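Side-chain contacts in proteasome accessory factor B/C (PafBC) (Paenarthrobacter aurescens, PDB 6SJ9), which regulates transcription in the bacterial DNA damage response, probably by binding DNA through its winged helix-turn-helix domains: residues K342-E346 against D347-R351; G467-G470 against E471-L475; K144-G147 against Q148-D151; Q363-I367 against Q368-D372. All coordinates share one frame; numbering follows the deposited sequence.

Contact 1 (K342-E346 against D347-R351); sequences KRTSE and DQLAR
Thr344 touches Gln348 directly, and one water joins Thr344 OG1, Gln348 OE1 and the backbone O of Lys342. The water donates to Lys342 O at 2.8 Å and to Gln348 OE1 at 2.7 Å. It accepts from Thr344 OG1 at 2.6 Å. In the direct touch, Thr344 CG2 lies 3.6 Å from Gln348 OE1. The same methyl, CG2, packs 3.8 Å from Leu349 CG, and the two side chains cross at about a right angle. The extended Gln348 side chain also crosses that of Thr344 at about a right angle; its NE2 bonds to Asp384 OD1. Both ends of the amide are therefore held, which fixes which way it is turned. Ser345 comes next, with OG set between its own backbone N and carbonyl carbon (chi1 63°). From there OG accepts from Gln348 N at 3.2 Å, with an angle of 158° at the hydrogen. Its carbonyl O accepts from Leu349 N at 3.0 Å. An alanine here would lose OG and is likely to leave Gln348 N without its capping acceptor, weakening the start of the helix. Glu346 is joined to the second segment through its backbone, where its O accepts from Ala350 N at 2.9 Å. Its carboxylate forms a salt bridge with Arg526 through OE2. Loop 342-345 thus runs into helix 346-360 with side chain, water and backbone bonds in succession. The arrangement is a serine N-cap on the helix that opens the PafC helix-turn-helix domain.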
# COMPACT_ATOMS: atom_id res chain seq x y z
N LYS A 342 -9.43 -0.15 -12.86
CA LYS A 342 -9.08 1.22 -13.25
C LYS A 342 -8.21 1.88 -12.18
O LYS A 342 -8.28 1.53 -11.00
CB LYS A 342 -10.33 2.09 -13.47
CG LYS A 342 -11.28 1.63 -14.52
CD LYS A 342 -12.22 2.79 -14.93
CE LYS A 342 -13.21 2.39 -16.03
NZ LYS A 342 -14.55 3.06 -15.90
N ARG A 343 -7.43 2.87 -12.61
CA ARG A 343 -6.62 3.67 -11.69
C ARG A 343 -7.49 4.29 -10.60
O ARG A 343 -8.52 4.91 -10.87
CB ARG A 343 -5.88 4.77 -12.46
CG ARG A 343 -4.68 4.25 -13.24
CD ARG A 343 -4.18 5.24 -14.28
NE ARG A 343 -3.13 4.56 -15.00
CZ ARG A 343 -1.88 4.44 -14.58
NH1 ARG A 343 -1.50 5.04 -13.45
NH2 ARG A 343 -1.01 3.76 -15.31
N THR A 344 -7.11 4.04 -9.36
CA THR A 344 -7.98 4.37 -8.23
C THR A 344 -8.33 5.84 -8.20
O THR A 344 -7.45 6.70 -8.31
CB THR A 344 -7.25 3.94 -6.97
OG1 THR A 344 -6.87 2.58 -7.18
CG2 THR A 344 -8.17 4.07 -5.71
N SER A 345 -9.61 6.14 -8.05
CA SER A 345 -10.12 7.50 -7.97
C SER A 345 -10.36 7.95 -6.53
O SER A 345 -10.35 7.17 -5.59
CB SER A 345 -11.44 7.62 -8.74
OG SER A 345 -12.40 6.78 -8.13
N GLU A 346 -10.61 9.24 -6.38
CA GLU A 346 -11.00 9.77 -5.07
C GLU A 346 -12.34 9.19 -4.59
O GLU A 346 -12.49 8.89 -3.41
CB GLU A 346 -11.06 11.30 -5.13
CG GLU A 346 -9.65 11.87 -5.33
CD GLU A 346 -9.57 13.41 -5.24
OE1 GLU A 346 -10.62 14.05 -5.43
OE2 GLU A 346 -8.50 13.95 -4.92
N ASP A 347 -13.32 8.99 -5.48
CA ASP A 347 -14.56 8.33 -5.06
C ASP A 347 -14.28 6.94 -4.47
O ASP A 347 -14.83 6.56 -3.43
CB ASP A 347 -15.53 8.17 -6.25
CG ASP A 347 -16.27 9.48 -6.61
OD1 ASP A 347 -16.19 10.45 -5.83
OD2 ASP A 347 -16.97 9.51 -7.68
N GLN A 348 -13.39 6.19 -5.10
CA GLN A 348 -13.10 4.84 -4.61
C GLN A 348 -12.37 4.89 -3.27
O GLN A 348 -12.64 4.09 -2.37
CB GLN A 348 -12.30 4.07 -5.66
CG GLN A 348 -11.99 2.64 -5.30
CD GLN A 348 -11.45 1.85 -6.49
OE1 GLN A 348 -10.84 2.43 -7.40
NE2 GLN A 348 -11.69 0.55 -6.49
N LEU A 349 -11.45 5.84 -3.12
CA LEU A 349 -10.77 5.96 -1.84
C LEU A 349 -11.75 6.35 -0.75
O LEU A 349 -11.70 5.79 0.34
CB LEU A 349 -9.66 7.00 -1.90
CG LEU A 349 -8.53 6.45 -2.78
CD1 LEU A 349 -7.79 7.65 -3.11
CD2 LEU A 349 -7.62 5.40 -2.12
N ALA A 350 -12.64 7.30 -1.04
CA ALA A 350 -13.61 7.71 -0.03
C ALA A 350 -14.54 6.55 0.30
O ALA A 350 -14.85 6.33 1.47
CB ALA A 350 -14.42 8.91 -0.52
N ARG A 351 -14.99 5.80 -0.70
CA ARG A 351 -15.84 4.65 -0.43
C ARG A 351 -15.12 3.61 0.43
O ARG A 351 -15.69 3.06 1.38
CB ARG A 351 -16.35 4.04 -1.74
CG ARG A 351 -17.21 2.77 -1.55
CD ARG A 351 -17.88 2.37 -2.86
NE ARG A 351 -16.90 1.83 -3.81
CZ ARG A 351 -16.59 2.39 -4.97
NH1 ARG A 351 -17.19 3.52 -5.35
NH2 ARG A 351 -15.69 1.82 -5.78
O HOH W 1 -8.65 1.10 -8.26

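Contact 2 (G467-G470 against E471-L475); sequences GAAG and EAARL
A type II' beta turn from Ala469 to Ala472 links helix 457-469 to the short helix 472-476. Gly470 is the first residue after the earlier helix to leave helical angles. Its phi of 61° is one that favours glycine, and a CB there would clash with Glu471 N. Gly470 O accepts from Ala473 N at 2.7 Å, the hydrogen bond that ties the two segments together. Ala473 CB sits close beside the same oxygen, 3.1 Å from Gly470 O. Ala469 CB and Ala473 CB meet at 4.0 Å, and both methyls also pack on Leu434 of helix 427-441. Ala472 CB lies against Ala469 O at 3.6 Å.

The charged side of the turn faces helix 2-17. Glu471 has CG anti to its backbone N (chi1 -175°) and bends at the next bond, which brings the carboxylate alongside Arg474. OE1 is also bonded to Asn17 ND2, so two donors grip it. The guanidinium takes the carboxylate side-on, one nitrogen to each oxygen. Arg474 NH2 meets the syn lone pair of Glu471 OE1 at 2.7 Å. Arg474 NE donates to Glu471 OE2 at 2.9 Å, nearly straight at 169°.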
# COMPACT_ATOMS: atom_id res chain seq x y z
N GLY A 467 1.77 11.76 17.35
CA GLY A 467 2.57 11.62 18.56
C GLY A 467 3.77 10.72 18.34
O GLY A 467 4.80 10.90 18.98
N ALA A 468 3.66 9.77 17.40
CA ALA A 468 4.77 8.89 17.13
C ALA A 468 5.79 9.51 16.20
O ALA A 468 6.97 9.15 16.26
CB ALA A 468 4.23 7.57 16.57
N ALA A 469 5.40 10.49 15.41
CA ALA A 469 6.37 11.16 14.57
C ALA A 469 7.05 12.32 15.28
O ALA A 469 8.12 12.72 14.85
CB ALA A 469 5.74 11.68 13.29
N GLY A 470 6.44 12.87 16.33
CA GLY A 470 6.92 14.12 16.91
C GLY A 470 6.89 15.28 15.91
O GLY A 470 6.10 15.32 14.96
N GLU A 471 7.83 16.21 16.09
CA GLU A 471 7.81 17.45 15.30
C GLU A 471 7.88 17.18 13.79
O GLU A 471 7.39 18.00 13.01
CB GLU A 471 8.98 18.35 15.77
CG GLU A 471 9.09 19.78 15.16
CD GLU A 471 7.87 20.69 15.34
OE1 GLU A 471 7.02 20.46 16.23
OE2 GLU A 471 7.77 21.65 14.55
N ALA A 472 8.43 16.04 13.37
CA ALA A 472 8.41 15.65 11.97
C ALA A 472 6.99 15.54 11.42
O ALA A 472 6.79 15.61 10.20
CB ALA A 472 9.13 14.32 11.79
N ALA A 473 5.99 15.37 12.28
CA ALA A 473 4.60 15.33 11.83
C ALA A 473 4.18 16.64 11.17
O ALA A 473 3.26 16.65 10.36
CB ALA A 473 3.67 15.05 13.02
N ARG A 474 4.77 17.76 11.58
CA ARG A 474 4.28 19.04 11.06
C ARG A 474 4.45 19.11 9.56
O ARG A 474 3.53 19.52 8.84
CB ARG A 474 4.98 20.21 11.76
CG ARG A 474 4.10 21.47 11.69
CD ARG A 474 4.69 22.67 12.46
NE ARG A 474 5.09 22.32 13.82
CZ ARG A 474 4.29 22.37 14.89
NH1 ARG A 474 3.03 22.76 14.77
NH2 ARG A 474 4.77 22.03 16.08
N LEU A 475 5.62 18.74 9.04
CA LEU A 475 5.77 18.70 7.58
C LEU A 475 5.03 17.51 6.98
O LEU A 475 4.35 17.63 5.95
CB LEU A 475 7.23 18.65 7.17
CG LEU A 475 7.95 19.95 7.54
CD1 LEU A 475 9.37 19.93 7.02
CD2 LEU A 475 7.17 21.13 6.98

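Contact 3 (K144-G147 against Q148-D151); sequences KPAG and QAFD
Gln148 follows directly on Gly147, and its side chain bends at chi2 and carries the amide away to Asp152, where NE2 bonds to OD1. Ala149 comes next, and its CB packs 4.2 Å from Ala146 CB, a light methyl contact at the start of helix 147-159. Ala146 holds the N-cap position.

Phe150 N donates to Ala146 O at 3.1 Å, a first-turn bond of the helix. The Phe150 ring stands obliquely to Pro145, with CD2 4.4 Å from Pro145 CG. Beyond that, the ring is packed edge-to-face with both Trp192 and Trp406, so its main packing lies in the interior.

Asp151 N donates to Gly147 O at 2.8 Å. The Asp151 side chain turns back over the same carbonyl, since CG is anti to its own carbonyl carbon (chi1 -68°). This places CG only 3.2 Å from Gly147 O. OD1 makes a salt bridge with Lys386 of helix 378-389. Replacing this residue with an alanine would probably leave Lys386 without this carboxylate mate.

Carboxylate and carbonyl oxygens thus gather at the helix start, and the positive charge of Lys386 probably offsets them. The same bridge ties this helix of the WYL domain to the PafC helix-turn-helix domain.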
# COMPACT_ATOMS: atom_id res chain seq x y z
N LYS A 144 1.58 -10.43 -1.51
CA LYS A 144 0.15 -10.45 -1.28
C LYS A 144 -0.39 -11.76 -1.81
O LYS A 144 0.27 -12.42 -2.62
CB LYS A 144 -0.48 -9.22 -1.95
CG LYS A 144 -0.46 -9.25 -3.43
CD LYS A 144 -1.55 -8.37 -4.02
CE LYS A 144 -0.92 -7.37 -4.98
NZ LYS A 144 -0.81 -5.95 -4.48
N PRO A 145 -1.54 -12.21 -1.32
CA PRO A 145 -2.13 -13.42 -1.89
C PRO A 145 -2.52 -13.13 -3.33
O PRO A 145 -2.93 -12.01 -3.65
CB PRO A 145 -3.36 -13.67 -1.01
CG PRO A 145 -3.76 -12.29 -0.54
CD PRO A 145 -2.41 -11.60 -0.30
N ALA A 146 -2.34 -14.12 -4.19
CA ALA A 146 -2.68 -14.03 -5.60
C ALA A 146 -4.13 -13.58 -5.83
O ALA A 146 -5.06 -14.13 -5.24
CB ALA A 146 -2.47 -15.40 -6.25
N GLY A 147 -4.30 -12.53 -6.64
CA GLY A 147 -5.65 -12.05 -6.93
C GLY A 147 -6.54 -13.13 -7.55
O GLY A 147 -7.73 -13.20 -7.24
N GLN A 148 -5.96 -13.98 -8.41
CA GLN A 148 -6.74 -15.00 -9.11
C GLN A 148 -7.25 -16.08 -8.14
O GLN A 148 -8.43 -16.45 -8.18
CB GLN A 148 -5.90 -15.64 -10.23
CG GLN A 148 -6.78 -16.57 -11.06
CD GLN A 148 -7.87 -15.79 -11.81
OE1 GLN A 148 -7.58 -14.76 -12.46
NE2 GLN A 148 -9.13 -16.22 -11.66
N ALA A 149 -6.39 -16.58 -7.27
CA ALA A 149 -6.79 -17.59 -6.29
C ALA A 149 -7.85 -17.05 -5.36
O ALA A 149 -8.82 -17.75 -4.99
CB ALA A 149 -5.57 -18.05 -5.48
N PHE A 150 -7.71 -15.78 -5.00
CA PHE A 150 -8.75 -15.13 -4.23
C PHE A 150 -10.05 -15.09 -5.01
O PHE A 150 -11.12 -15.37 -4.45
CB PHE A 150 -8.33 -13.72 -3.86
CG PHE A 150 -8.75 -13.33 -2.50
CD1 PHE A 150 -9.97 -12.77 -2.28
CD2 PHE A 150 -7.89 -13.54 -1.43
CE1 PHE A 150 -10.37 -12.44 -1.01
CE2 PHE A 150 -8.25 -13.20 -0.14
CZ PHE A 150 -9.51 -12.65 0.06
N ASP A 151 -9.99 -14.60 -6.27
CA ASP A 151 -11.20 -14.56 -7.08
C ASP A 151 -11.83 -15.94 -7.21
O ASP A 151 -13.06 -16.06 -7.22
CB ASP A 151 -10.95 -13.99 -8.47
CG ASP A 151 -10.58 -12.46 -8.46
OD1 ASP A 151 -10.73 -11.76 -7.43
OD2 ASP A 151 -10.16 -11.96 -9.54

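Contact 4 (Q363-I367 against Q368-D372); sequences QGLHI and QEVAD
Leu365 lays its CD2 against Val370, 4.0 Å from Val370 CB, and the two side chains cross at about a right angle. Leu365 CG is anti to its backbone N (chi1 -169°), which carries the branch end closer to the helix. Phe358 of helix 346-360 touches both side chains, making a small apolar cluster.

His366 is the N-cap residue of helix 367-374. Its O accepts from Val370 N at 2.9 Å, and Val370 CB covers the same oxygen at 3.4 Å. The His366 ring is stacked with that of His410. Ile367 O accepts from Ala371 N at 2.8 Å. The Ile367 side chain points away from 368-372 and touches Leu381 and Arg378 of helix 378-389.

Gln368 bends at chi2 so that its amide comes beside Asp372. NE2 donates to Asp372 OD1 at 3.0 Å, with the acceptor in the amide plane but the donor above the carboxylate plane. Gln368 N bonds to Asp409 OD1, a carboxylate that probably suits the positive end of the helix dipole. Leu365, Val370, Ile367 and Ala371 give apolar contacts to helices 346-360 and 378-389, while Gln368 adds polar bonds to Asp372 and Asp409, consistent with a helix of a winged helix-turn-helix.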
# COMPACT_ATOMS: atom_id res chain seq x y z
N GLN A 363 -21.66 -7.33 13.12
CA GLN A 363 -22.21 -8.19 12.08
C GLN A 363 -21.42 -8.18 10.78
O GLN A 363 -21.76 -8.93 9.85
CB GLN A 363 -23.67 -7.84 11.81
CG GLN A 363 -24.51 -7.99 13.06
CD GLN A 363 -25.93 -8.28 12.70
OE1 GLN A 363 -26.61 -9.08 13.36
NE2 GLN A 363 -26.41 -7.64 11.64
N GLY A 364 -20.40 -7.34 10.67
CA GLY A 364 -19.54 -7.38 9.51
C GLY A 364 -20.16 -6.73 8.29
O GLY A 364 -21.20 -6.07 8.32
N LEU A 365 -19.51 -6.98 7.18
CA LEU A 365 -19.80 -6.36 5.90
C LEU A 365 -20.48 -7.42 5.06
O LEU A 365 -19.84 -8.42 4.70
CB LEU A 365 -18.51 -5.85 5.25
CG LEU A 365 -18.75 -4.92 4.03
CD1 LEU A 365 -17.48 -4.13 3.69
CD2 LEU A 365 -19.19 -5.70 2.82
N HIS A 366 -21.79 -7.25 4.79
CA HIS A 366 -22.52 -8.16 3.91
C HIS A 366 -22.44 -7.65 2.48
O HIS A 366 -22.96 -6.58 2.14
CB HIS A 366 -23.97 -8.34 4.36
CG HIS A 366 -24.09 -9.16 5.60
ND1 HIS A 366 -24.16 -10.54 5.57
CD2 HIS A 366 -24.05 -8.82 6.91
CE1 HIS A 366 -24.21 -11.01 6.80
NE2 HIS A 366 -24.15 -9.99 7.63
N ILE A 367 -21.75 -8.41 1.64
CA ILE A 367 -21.27 -7.82 0.39
C ILE A 367 -22.43 -7.35 -0.49
O ILE A 367 -22.43 -6.19 -0.95
CB ILE A 367 -20.35 -8.80 -0.34
CG1 ILE A 367 -19.01 -8.82 0.39
CG2 ILE A 367 -20.09 -8.30 -1.78
CD1 ILE A 367 -18.13 -9.95 -0.02
N GLN A 368 -23.43 -8.21 -0.72
CA GLN A 368 -24.48 -7.82 -1.69
C GLN A 368 -25.21 -6.58 -1.21
O GLN A 368 -25.44 -5.64 -1.98
CB GLN A 368 -25.51 -8.92 -1.92
CG GLN A 368 -26.50 -8.54 -3.10
CD GLN A 368 -25.71 -8.34 -4.43
OE1 GLN A 368 -25.06 -9.27 -4.90
NE2 GLN A 368 -25.78 -7.15 -5.02
N GLU A 369 -25.56 -6.56 0.06
CA GLU A 369 -26.31 -5.46 0.64
C GLU A 369 -25.48 -4.18 0.66
O GLU A 369 -26.01 -3.09 0.47
CB GLU A 369 -26.77 -5.88 2.02
CG GLU A 369 -27.31 -4.82 2.89
CD GLU A 369 -27.65 -5.42 4.25
OE1 GLU A 369 -27.35 -4.79 5.30
OE2 GLU A 369 -28.22 -6.54 4.24
N VAL A 370 -24.18 -4.29 0.89
CA VAL A 370 -23.42 -3.06 0.93
C VAL A 370 -23.12 -2.57 -0.48
O VAL A 370 -23.13 -1.36 -0.73
CB VAL A 370 -22.15 -3.28 1.77
CG1 VAL A 370 -21.16 -2.14 1.59
CG2 VAL A 370 -22.55 -3.34 3.28
N ALA A 371 -22.91 -3.47 -1.44
CA ALA A 371 -22.75 -3.02 -2.82
C ALA A 371 -24.01 -2.28 -3.30
O ALA A 371 -23.90 -1.17 -3.86
CB ALA A 371 -22.46 -4.21 -3.72
N ASP A 372 -25.20 -2.82 -3.02
CA ASP A 372 -26.45 -2.15 -3.39
C ASP A 372 -26.54 -0.77 -2.77
O ASP A 372 -26.92 0.19 -3.44
CB ASP A 372 -27.66 -2.95 -2.91
CG ASP A 372 -27.82 -4.27 -3.61
OD1 ASP A 372 -27.16 -4.53 -4.63
OD2 ASP A 372 -28.62 -5.06 -3.10

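Overall arrangement
All four contacts are local. Contacts 1, 3 and 4 lie at helix starts, whereas contact 2 joins the end of one helix to the next. Contact 1 has a side-chain cap and a water; at contacts 3 and 4 the links across the segments are backbone bonds and apolar touches. Contact 3 is a surface contact, while the others are partly buried. Helix 346-360, begun at contact 1, and contact 4 share the helix-turn-helix domain, and that helix packs on contact 4. Helix 378-389 touches contact 4 and bridges to contacts 1 and 3 through Asp384 and Lys386. Contact 2 stands apart, its centre about 36 Å from that of contact 3, and its salt bridge faces helix 2-17.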